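Lectin CEL-IV, C-type (Cucumaria echinata, PDB 3ALU) binds galactose-containing sugars such as raffinose next to a calcium ion, as a tetrameric C-type lectin of a sea cucumber. Local coordinates at residues A[7-12]-A[16-21]; A[86-91]-A[95-100]; A[27-32]-A[143-148]. All blocks are in the same frame, centred on the assembly; numbering follows the deposited sequence.

Contact 1. Residues A[7-12]-A[16-21]; sequences PLWTGF and CFRLFH
Thr-10 and Phe-17 face each other as the antiparallel hydrogen-bonded pair of this hairpin. Thr-10 N donates to Phe-17 O at 2.9 Å, and Phe-17 N returns a bond to Thr-10 O at 2.8 Å. A single water donates to both Phe-17 O and Leu-8 O (2.7 Å to the latter), linking the loop before strand 10-12 to strand 15-21. Among the aromatic contacts, CB of Arg-18 sits over one face of the Trp-9 indole, 3.5 Å from the centroid of the six-membered ring, a CH-pi contact. The ring of Phe-20 turns its edge toward the face of that six-membered ring, with planes at 68° in an offset edge-to-face pair. Arg-18 starts with CG anti to the backbone N (chi1 -176°) and stays extended to NE, which carries its guanidinium past the Trp-9 edge. There the flat group lies between Leu-8 CD1 on one face and Phe-20 CE1 on the opposite one, and its plane stands at 90° to the indole. Thr-10 OG1 is hydrogen-bonded to Trp-9 O of the second subunit. Cys-16 is disulfide-bonded to Cys-5: an N-terminal hairpin tied by a disulfide, as in long-form C-type lectin domains, placed here at a subunit interface.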
loop_
_atom_site.group_PDB
_atom_site.type_symbol
_atom_site.label_atom_id
_atom_site.label_comp_id
_atom_site.label_asym_id
_atom_site.label_seq_id
_atom_site.Cartn_x
_atom_site.Cartn_y
_atom_site.Cartn_z
ATOM N N PRO A 7 8.849 -6.042 5.297
ATOM C CA PRO A 7 9.403 -7.322 4.958
ATOM C C PRO A 7 9.360 -8.279 6.130
ATOM O O PRO A 7 9.691 -7.909 7.267
ATOM C CB PRO A 7 10.847 -6.986 4.574
ATOM C CG PRO A 7 10.760 -5.610 4.067
ATOM C CD PRO A 7 9.803 -4.955 5.040
ATOM N N LEU A 8 8.934 -9.497 5.821
ATOM C CA LEU A 8 8.772 -10.623 6.771
ATOM C C LEU A 8 7.438 -10.568 7.512
ATOM O O LEU A 8 7.068 -11.555 8.154
ATOM C CB LEU A 8 9.961 -10.819 7.751
ATOM C CG LEU A 8 11.370 -10.938 7.150
ATOM C CD1 LEU A 8 12.433 -10.946 8.306
ATOM C CD2 LEU A 8 11.483 -12.208 6.299
ATOM N N TRP A 9 6.727 -9.446 7.410
ATOM C CA TRP A 9 5.393 -9.355 8.036
ATOM C C TRP A 9 4.353 -9.676 6.971
ATOM O O TRP A 9 4.657 -9.661 5.792
ATOM C CB TRP A 9 5.142 -7.962 8.652
ATOM C CG TRP A 9 6.048 -7.722 9.829
ATOM C CD1 TRP A 9 7.416 -7.483 9.793
ATOM C CD2 TRP A 9 5.694 -7.747 11.207
ATOM N NE1 TRP A 9 7.912 -7.359 11.063
ATOM C CE2 TRP A 9 6.878 -7.514 11.958
ATOM C CE3 TRP A 9 4.489 -7.940 11.890
ATOM C CZ2 TRP A 9 6.885 -7.470 13.368
ATOM C CZ3 TRP A 9 4.489 -7.920 13.268
ATOM C CH2 TRP A 9 5.674 -7.666 14.010
ATOM N N THR A 10 3.128 -10.020 7.377
ATOM C CA THR A 10 2.111 -10.344 6.398
ATOM C C THR A 10 0.770 -9.750 6.852
ATOM O O THR A 10 0.510 -9.670 8.042
ATOM C CB THR A 10 2.056 -11.858 6.103
ATOM O OG1 THR A 10 1.266 -12.064 4.915
ATOM C CG2 THR A 10 1.519 -12.637 7.297
ATOM N N GLY A 11 -0.025 -9.290 5.889
ATOM C CA GLY A 11 -1.194 -8.423 6.143
ATOM C C GLY A 11 -2.511 -9.153 5.994
ATOM O O GLY A 11 -2.661 -10.034 5.134
ATOM N N PHE A 12 -3.458 -8.780 6.836
ATOM C CA PHE A 12 -4.846 -9.245 6.712
ATOM C C PHE A 12 -5.725 -8.188 7.285
ATOM O O PHE A 12 -5.521 -7.723 8.436
ATOM C CB PHE A 12 -5.097 -10.566 7.447
ATOM C CG PHE A 12 -6.485 -11.150 7.194
ATOM C CD1 PHE A 12 -7.511 -10.993 8.110
ATOM C CD2 PHE A 12 -6.735 -11.867 6.028
ATOM C CE1 PHE A 12 -8.805 -11.568 7.858
ATOM C CE2 PHE A 12 -7.997 -12.411 5.756
ATOM C CZ PHE A 12 -9.038 -12.248 6.677
ATOM N N CYS A 16 -0.881 -5.995 10.303
ATOM C CA CYS A 16 0.305 -6.717 9.900
ATOM C C CYS A 16 0.735 -7.649 11.033
ATOM O O CYS A 16 0.790 -7.223 12.215
ATOM C CB CYS A 16 1.469 -5.758 9.624
ATOM S SG CYS A 16 1.115 -4.659 8.226
ATOM N N PHE A 17 0.985 -8.890 10.667
ATOM C CA PHE A 17 1.276 -9.936 11.646
ATOM C C PHE A 17 2.575 -10.639 11.344
ATOM O O PHE A 17 3.006 -10.731 10.195
ATOM C CB PHE A 17 0.176 -10.989 11.614
ATOM C CG PHE A 17 -1.207 -10.463 11.958
ATOM C CD1 PHE A 17 -2.111 -10.145 10.946
ATOM C CD2 PHE A 17 -1.599 -10.314 13.281
ATOM C CE1 PHE A 17 -3.402 -9.690 11.248
ATOM C CE2 PHE A 17 -2.870 -9.861 13.604
ATOM C CZ PHE A 17 -3.781 -9.546 12.618
ATOM N N ARG A 18 3.166 -11.209 12.396
ATOM C CA ARG A 18 4.341 -12.048 12.230
ATOM C C ARG A 18 4.407 -13.068 13.374
ATOM O O ARG A 18 4.222 -12.736 14.563
ATOM C CB ARG A 18 5.609 -11.202 12.166
ATOM C CG ARG A 18 6.881 -12.049 11.891
ATOM C CD ARG A 18 8.060 -11.160 11.507
ATOM N NE ARG A 18 9.239 -11.988 11.566
ATOM C CZ ARG A 18 10.465 -11.476 11.665
ATOM N NH1 ARG A 18 10.631 -10.158 11.662
ATOM N NH2 ARG A 18 11.496 -12.276 11.768
ATOM N N LEU A 19 4.594 -14.313 12.967
ATOM C CA LEU A 19 4.840 -15.433 13.889
ATOM C C LEU A 19 6.295 -15.513 14.265
ATOM O O LEU A 19 7.185 -15.576 13.371
ATOM C CB LEU A 19 4.377 -16.730 13.200
ATOM C CG LEU A 19 4.718 -18.024 13.965
ATOM C CD1 LEU A 19 3.840 -18.154 15.191
ATOM C CD2 LEU A 19 4.549 -19.222 13.071
ATOM N N PHE A 20 6.548 -15.564 15.568
ATOM C CA PHE A 20 7.937 -15.698 16.078
ATOM C C PHE A 20 8.160 -17.074 16.665
ATOM O O PHE A 20 7.271 -17.650 17.312
ATOM C CB PHE A 20 8.274 -14.591 17.077
ATOM C CG PHE A 20 8.369 -13.232 16.430
ATOM C CD1 PHE A 20 9.587 -12.793 15.882
ATOM C CD2 PHE A 20 7.239 -12.430 16.279
ATOM C CE1 PHE A 20 9.675 -11.566 15.237
ATOM C CE2 PHE A 20 7.339 -11.162 15.641
ATOM C CZ PHE A 20 8.566 -10.753 15.105
ATOM N N HIS A 21 9.364 -17.605 16.424
ATOM C CA HIS A 21 9.668 -19.022 16.712
ATOM C C HIS A 21 10.387 -19.278 17.996
ATOM O O HIS A 21 10.502 -20.454 18.402
ATOM C CB HIS A 21 10.441 -19.664 15.557
ATOM C CG HIS A 21 9.668 -19.739 14.286
ATOM N ND1 HIS A 21 9.325 -20.933 13.701
ATOM C CD2 HIS A 21 9.185 -18.767 13.472
ATOM C CE1 HIS A 21 8.681 -20.699 12.574
ATOM N NE2 HIS A 21 8.555 -19.394 12.425
HETATM O O HOH W 1 4.678 -12.710 8.571
#

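Contact 2. Residues A[86-91]-A[95-100]; sequences GMKVGS and DQTWTD
Met-87 and Trp-98 form a non-hydrogen-bonded pair in the antiparallel hairpin of strands 82-89 and 96-98, part of the C-type lectin fold. Met-87 can be followed outward. Its CB lies 3.8 Å from CZ3 of Trp-98, at the benzo end of the indole. A chi1 of 174° swings CG to the side of the carbonyl carbon, away from the backbone N, and bends at chi2 and chi3 bring the chain over the ring. SD passes 3.8 Å from CB of Gln-96 and also lies above the Trp-98 ring in a Met-aromatic contact. The tip, CE, sits over one face of the six-membered ring, 3.9 Å from its centroid, a CH-pi contact, and it also meets OE1 of Gln-96. Two hydrogen bonds hold that amide, OE1 to NE1 of Trp-109 and NE2 to O of Asn-93 in the hairpin turn. Gly-86 lies at the edge of the Trp-98 ring.

Backbone bonds hold the two strands together. Lys-88 N reaches Thr-97 O at 2.8 Å in a nearly straight bond (169° at the hydrogen), and Thr-97 N gives one back to Lys-88 O. Gly-90 N to Asp-95 O carries the pairing toward the turn, and Thr-99 N to Gly-86 O closes its other end, where the chain turns a corner. Val-89 shares the Met-87 face and comes within about 5 Å, side chain to side chain, of the calcium ligand Asp-136. On the opposite face Phe-26 of helix 26-33 lies against Lys-88 and Thr-99, whose OG1 is hydrogen-bonded to Glu-30. Lys-88 crosses Thr-99 at about a right angle and Thr-97 at a slant, its CE 3.4 Å from OG1 of Thr-97.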
loop_
_atom_site.group_PDB
_atom_site.type_symbol
_atom_site.label_atom_id
_atom_site.label_comp_id
_atom_site.label_asym_id
_atom_site.label_seq_id
_atom_site.Cartn_x
_atom_site.Cartn_y
_atom_site.Cartn_z
ATOM N N GLY A 86 -2.787 -12.089 22.265
ATOM C CA GLY A 86 -2.799 -11.039 23.315
ATOM C C GLY A 86 -3.922 -11.133 24.350
ATOM O O GLY A 86 -4.225 -10.136 24.973
ATOM N N MET A 87 -4.452 -12.341 24.580
ATOM C CA MET A 87 -5.640 -12.526 25.458
ATOM C C MET A 87 -5.284 -12.730 26.928
ATOM O O MET A 87 -4.536 -13.646 27.264
ATOM C CB MET A 87 -6.410 -13.757 24.939
ATOM C CG MET A 87 -7.614 -14.209 25.800
ATOM S SD MET A 87 -8.806 -12.930 26.249
ATOM C CE MET A 87 -9.635 -12.662 24.672
ATOM N N LYS A 88 -5.869 -11.906 27.818
ATOM C CA LYS A 88 -5.677 -12.086 29.259
ATOM C C LYS A 88 -7.044 -12.358 29.872
ATOM O O LYS A 88 -7.983 -11.612 29.620
ATOM C CB LYS A 88 -5.086 -10.809 29.881
ATOM C CG LYS A 88 -3.707 -10.467 29.343
ATOM C CD LYS A 88 -3.154 -9.238 30.054
ATOM C CE LYS A 88 -3.862 -7.984 29.589
ATOM N NZ LYS A 88 -3.164 -6.706 29.969
ATOM N N VAL A 89 -7.128 -13.442 30.625
ATOM C CA VAL A 89 -8.331 -13.757 31.400
ATOM C C VAL A 89 -8.005 -13.375 32.838
ATOM O O VAL A 89 -7.035 -13.944 33.425
ATOM C CB VAL A 89 -8.676 -15.265 31.265
ATOM C CG1 VAL A 89 -9.968 -15.576 32.084
ATOM C CG2 VAL A 89 -8.788 -15.655 29.792
ATOM N N GLY A 90 -8.797 -12.440 33.398
ATOM C CA GLY A 90 -8.512 -11.831 34.713
ATOM C C GLY A 90 -9.143 -12.626 35.860
ATOM O O GLY A 90 -9.107 -13.851 35.875
ATOM N N SER A 91 -9.719 -11.921 36.833
ATOM C CA SER A 91 -10.096 -12.574 38.094
ATOM C C SER A 91 -11.301 -13.490 37.922
ATOM O O SER A 91 -11.465 -14.488 38.647
ATOM C CB SER A 91 -10.366 -11.528 39.160
ATOM O OG SER A 91 -9.174 -10.846 39.483
ATOM N N ASP A 95 -13.678 -11.336 32.613
ATOM C CA ASP A 95 -12.660 -10.307 32.613
ATOM C C ASP A 95 -11.639 -10.596 31.524
ATOM O O ASP A 95 -10.479 -10.851 31.804
ATOM C CB ASP A 95 -11.973 -10.170 33.989
ATOM C CG ASP A 95 -12.953 -9.751 35.069
ATOM O OD1 ASP A 95 -13.048 -10.459 36.087
ATOM O OD2 ASP A 95 -13.653 -8.731 34.879
ATOM N N GLN A 96 -12.099 -10.538 30.280
ATOM C CA GLN A 96 -11.200 -10.831 29.145
ATOM C C GLN A 96 -10.779 -9.522 28.530
ATOM O O GLN A 96 -11.633 -8.635 28.318
ATOM C CB GLN A 96 -11.917 -11.703 28.112
ATOM C CG GLN A 96 -12.074 -13.126 28.590
ATOM C CD GLN A 96 -12.849 -14.012 27.677
ATOM O OE1 GLN A 96 -12.742 -13.925 26.454
ATOM N NE2 GLN A 96 -13.633 -14.907 28.266
ATOM N N THR A 97 -9.467 -9.382 28.263
ATOM C CA THR A 97 -8.916 -8.168 27.654
ATOM C C THR A 97 -7.833 -8.583 26.663
ATOM O O THR A 97 -7.204 -9.629 26.813
ATOM C CB THR A 97 -8.268 -7.178 28.682
ATOM O OG1 THR A 97 -7.260 -7.845 29.450
ATOM C CG2 THR A 97 -9.323 -6.599 29.683
ATOM N N TRP A 98 -7.605 -7.697 25.703
ATOM C CA TRP A 98 -6.497 -7.819 24.786
ATOM C C TRP A 98 -5.426 -6.837 25.200
ATOM O O TRP A 98 -5.740 -5.701 25.602
ATOM C CB TRP A 98 -6.946 -7.451 23.373
ATOM C CG TRP A 98 -7.899 -8.394 22.716
ATOM C CD1 TRP A 98 -9.208 -8.147 22.380
ATOM C CD2 TRP A 98 -7.612 -9.723 22.258
ATOM N NE1 TRP A 98 -9.765 -9.262 21.760
ATOM C CE2 TRP A 98 -8.793 -10.229 21.653
ATOM C CE3 TRP A 98 -6.447 -10.538 22.288
ATOM C CZ2 TRP A 98 -8.870 -11.511 21.096
ATOM C CZ3 TRP A 98 -6.514 -11.806 21.734
ATOM C CH2 TRP A 98 -7.719 -12.293 21.127
ATOM N N THR A 99 -4.166 -7.256 25.041
ATOM C CA THR A 99 -3.031 -6.367 25.375
ATOM C C THR A 99 -2.998 -5.095 24.569
ATOM O O THR A 99 -2.456 -4.095 25.055
ATOM C CB THR A 99 -1.672 -7.079 25.294
ATOM O OG1 THR A 99 -1.453 -7.547 23.945
ATOM C CG2 THR A 99 -1.605 -8.256 26.323
ATOM N N ASP A 100 -3.605 -5.083 23.385
ATOM C CA ASP A 100 -3.680 -3.862 22.596
ATOM C C ASP A 100 -4.835 -2.934 22.988
ATOM O O ASP A 100 -4.993 -1.876 22.386
ATOM C CB ASP A 100 -3.644 -4.144 21.073
ATOM C CG ASP A 100 -4.898 -4.828 20.562
ATOM O OD1 ASP A 100 -4.969 -5.081 19.333
ATOM O OD2 ASP A 100 -5.807 -5.124 21.360
#

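Contact 3. Residues A[27-32]-A[143-148]; sequences DNAENA and FKYICQ
Ala-29 and Ala-32, one turn apart on helix 26-33, both press their methyl groups against Tyr-145 of strand 143-148. The CB of Ala-29 lies over one face of the phenol ring, 4.1 Å from its centroid and 28° off the ring normal, a CH-pi contact displaced toward the root of the side chain: its closest ring atom is CG of Tyr-145, at 3.7 Å. Ala-32 serves the far end, its CB 3.9 Å from CE2 and 3.5 Å from OH of Tyr-145. The two methyls thus follow the length of the side chain from CB to hydroxyl, and the small residues let the helix backbone come close, with CA atoms of Ala-29 and Tyr-145 6.5 Å apart. No hydrogen bond crosses between the segments; the contact is apolar.

The ring owes its place to a chi1 of 57°, which sets CG between the backbone N and the carbonyl carbon and aims the phenol at the helix. Its hydroxyl is hydrogen-bonded to OD1 of Asn-22, so this polar end is satisfied although Tyr-145 is buried. Phe-143 O and SG of Cys-147 lie at the ring edge, near its plane. The same Cys-147 SG is bonded to SG of Cys-33, and this disulfide, joining the first helix to a late central strand, is the pairing familiar from the C-type lectin fold. The bond from Ala-32 N to Asn-28 O (2.9 Å) is a regular helical one; the three-residue spacing puts both methyls on the same side of the helix.

Leu-24 of strand 23-24 touches both alanines and Tyr-145, Tyr-84 of strand 82-89 also packs on Tyr-145, and strand 143-148 pairs antiparallel with strands 15-21 and 45-51 and parallel with strand 82-89.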
loop_
_atom_site.group_PDB
_atom_site.type_symbol
_atom_site.label_atom_id
_atom_site.label_comp_id
_atom_site.label_asym_id
_atom_site.label_seq_id
_atom_site.Cartn_x
_atom_site.Cartn_y
_atom_site.Cartn_z
ATOM N N ASP A 27 4.428 -12.655 29.371
ATOM C CA ASP A 27 4.849 -11.274 29.568
ATOM C C ASP A 27 6.054 -10.951 28.679
ATOM O O ASP A 27 6.125 -9.869 28.129
ATOM C CB ASP A 27 5.216 -11.058 31.038
ATOM C CG ASP A 27 3.992 -10.880 31.956
ATOM O OD1 ASP A 27 2.865 -10.618 31.468
ATOM O OD2 ASP A 27 4.200 -10.942 33.204
ATOM N N ASN A 28 6.975 -11.893 28.535
ATOM C CA ASN A 28 8.127 -11.679 27.660
ATOM C C ASN A 28 7.762 -11.666 26.167
ATOM O O ASN A 28 8.394 -10.925 25.391
ATOM C CB ASN A 28 9.236 -12.711 27.931
ATOM C CG ASN A 28 9.946 -12.463 29.267
ATOM O OD1 ASN A 28 10.528 -13.379 29.871
ATOM N ND2 ASN A 28 9.857 -11.225 29.754
ATOM N N ALA A 29 6.736 -12.450 25.781
ATOM C CA ALA A 29 6.226 -12.410 24.398
ATOM C C ALA A 29 5.597 -11.077 24.123
ATOM O O ALA A 29 5.911 -10.423 23.116
ATOM C CB ALA A 29 5.233 -13.603 24.093
ATOM N N GLU A 30 4.724 -10.609 25.017
ATOM C CA GLU A 30 4.155 -9.270 24.857
ATOM C C GLU A 30 5.278 -8.195 24.753
ATOM O O GLU A 30 5.254 -7.336 23.871
ATOM C CB GLU A 30 3.172 -8.976 25.993
ATOM C CG GLU A 30 2.648 -7.538 26.021
ATOM C CD GLU A 30 1.754 -7.117 24.845
ATOM O OE1 GLU A 30 1.560 -5.900 24.740
ATOM O OE2 GLU A 30 1.223 -7.965 24.064
ATOM N N ASN A 31 6.268 -8.270 25.630
ATOM C CA ASN A 31 7.341 -7.277 25.583
ATOM C C ASN A 31 8.143 -7.359 24.289
ATOM O O ASN A 31 8.584 -6.331 23.766
ATOM C CB ASN A 31 8.277 -7.459 26.786
ATOM C CG ASN A 31 9.223 -6.280 26.967
ATOM O OD1 ASN A 31 10.436 -6.407 26.779
ATOM N ND2 ASN A 31 8.658 -5.115 27.267
ATOM N N ALA A 32 8.291 -8.564 23.747
ATOM C CA ALA A 32 8.987 -8.766 22.463
ATOM C C ALA A 32 8.213 -8.010 21.371
ATOM O O ALA A 32 8.800 -7.280 20.546
ATOM C CB ALA A 32 9.104 -10.252 22.142
ATOM N N PHE A 143 5.950 -20.303 24.891
ATOM C CA PHE A 143 5.424 -20.659 23.576
ATOM C C PHE A 143 5.935 -19.697 22.470
ATOM O O PHE A 143 6.379 -18.576 22.746
ATOM C CB PHE A 143 3.884 -20.503 23.528
ATOM C CG PHE A 143 3.084 -21.465 24.377
ATOM C CD1 PHE A 143 1.817 -21.054 24.809
ATOM C CD2 PHE A 143 3.523 -22.755 24.701
ATOM C CE1 PHE A 143 0.984 -21.912 25.536
ATOM C CE2 PHE A 143 2.709 -23.612 25.485
ATOM C CZ PHE A 143 1.453 -23.168 25.908
ATOM N N LYS A 144 5.836 -20.152 21.229
ATOM C CA LYS A 144 5.876 -19.273 20.056
ATOM C C LYS A 144 4.707 -18.266 20.195
ATOM O O LYS A 144 3.791 -18.462 21.031
ATOM C CB LYS A 144 5.683 -20.094 18.813
ATOM C CG LYS A 144 6.829 -21.142 18.620
ATOM C CD LYS A 144 6.766 -21.713 17.228
ATOM C CE LYS A 144 7.988 -22.653 16.961
ATOM N NZ LYS A 144 7.989 -23.873 17.838
ATOM N N TYR A 145 4.734 -17.201 19.396
ATOM C CA TYR A 145 3.786 -16.110 19.613
ATOM C C TYR A 145 3.630 -15.340 18.321
ATOM O O TYR A 145 4.534 -15.309 17.488
ATOM C CB TYR A 145 4.252 -15.180 20.785
ATOM C CG TYR A 145 5.654 -14.582 20.584
ATOM C CD1 TYR A 145 6.778 -15.326 20.933
ATOM C CD2 TYR A 145 5.823 -13.294 20.081
ATOM C CE1 TYR A 145 8.074 -14.800 20.736
ATOM C CE2 TYR A 145 7.112 -12.750 19.896
ATOM C CZ TYR A 145 8.218 -13.541 20.225
ATOM O OH TYR A 145 9.513 -13.058 20.027
ATOM N N ILE A 146 2.463 -14.734 18.134
ATOM C CA ILE A 146 2.220 -13.840 17.006
ATOM C C ILE A 146 2.117 -12.408 17.471
ATOM O O ILE A 146 1.328 -12.062 18.358
ATOM C CB ILE A 146 0.920 -14.199 16.232
ATOM C CG1 ILE A 146 0.988 -15.611 15.665
ATOM C CG2 ILE A 146 0.627 -13.215 15.135
ATOM C CD1 ILE A 146 -0.404 -16.215 15.464
ATOM N N CYS A 147 2.949 -11.557 16.871
ATOM C CA CYS A 147 2.857 -10.096 17.061
ATOM C C CYS A 147 2.011 -9.432 15.968
ATOM O O CYS A 147 1.961 -9.917 14.789
ATOM C CB CYS A 147 4.261 -9.446 17.038
ATOM S SG CYS A 147 5.392 -10.022 18.323
ATOM N N GLN A 148 1.417 -8.294 16.326
ATOM C CA GLN A 148 0.807 -7.386 15.351
ATOM C C GLN A 148 1.531 -6.042 15.470
ATOM O O GLN A 148 1.867 -5.606 16.565
ATOM C CB GLN A 148 -0.718 -7.213 15.598
ATOM C CG GLN A 148 -1.008 -6.481 16.864
ATOM C CD GLN A 148 -2.486 -6.388 17.140
ATOM O OE1 GLN A 148 -3.228 -7.306 16.816
ATOM N NE2 GLN A 148 -2.907 -5.291 17.778
#

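Contact 3 is buried and lies closer to the chain's centre than contacts 1 and 2, which are only partly buried and sit on opposite sides of it. All three reach one sheet, with strand 143-148 between the strands of the two hairpins. Contact 1 borders it directly: Phe-20 N and Tyr-145 O pair across the strands, and Phe-20 packs on Cys-147. Contact 2 meets contact 3 through polar side chains, Thr-99 with Glu-30 and Asp-100 with Gln-148. The hairpins rest on backbone hydrogen bonds plus an indole, whereas the helix-strand contact is methyl against ring. Contact 1 faces a second subunit; contact 2 lies nearer the calcium site.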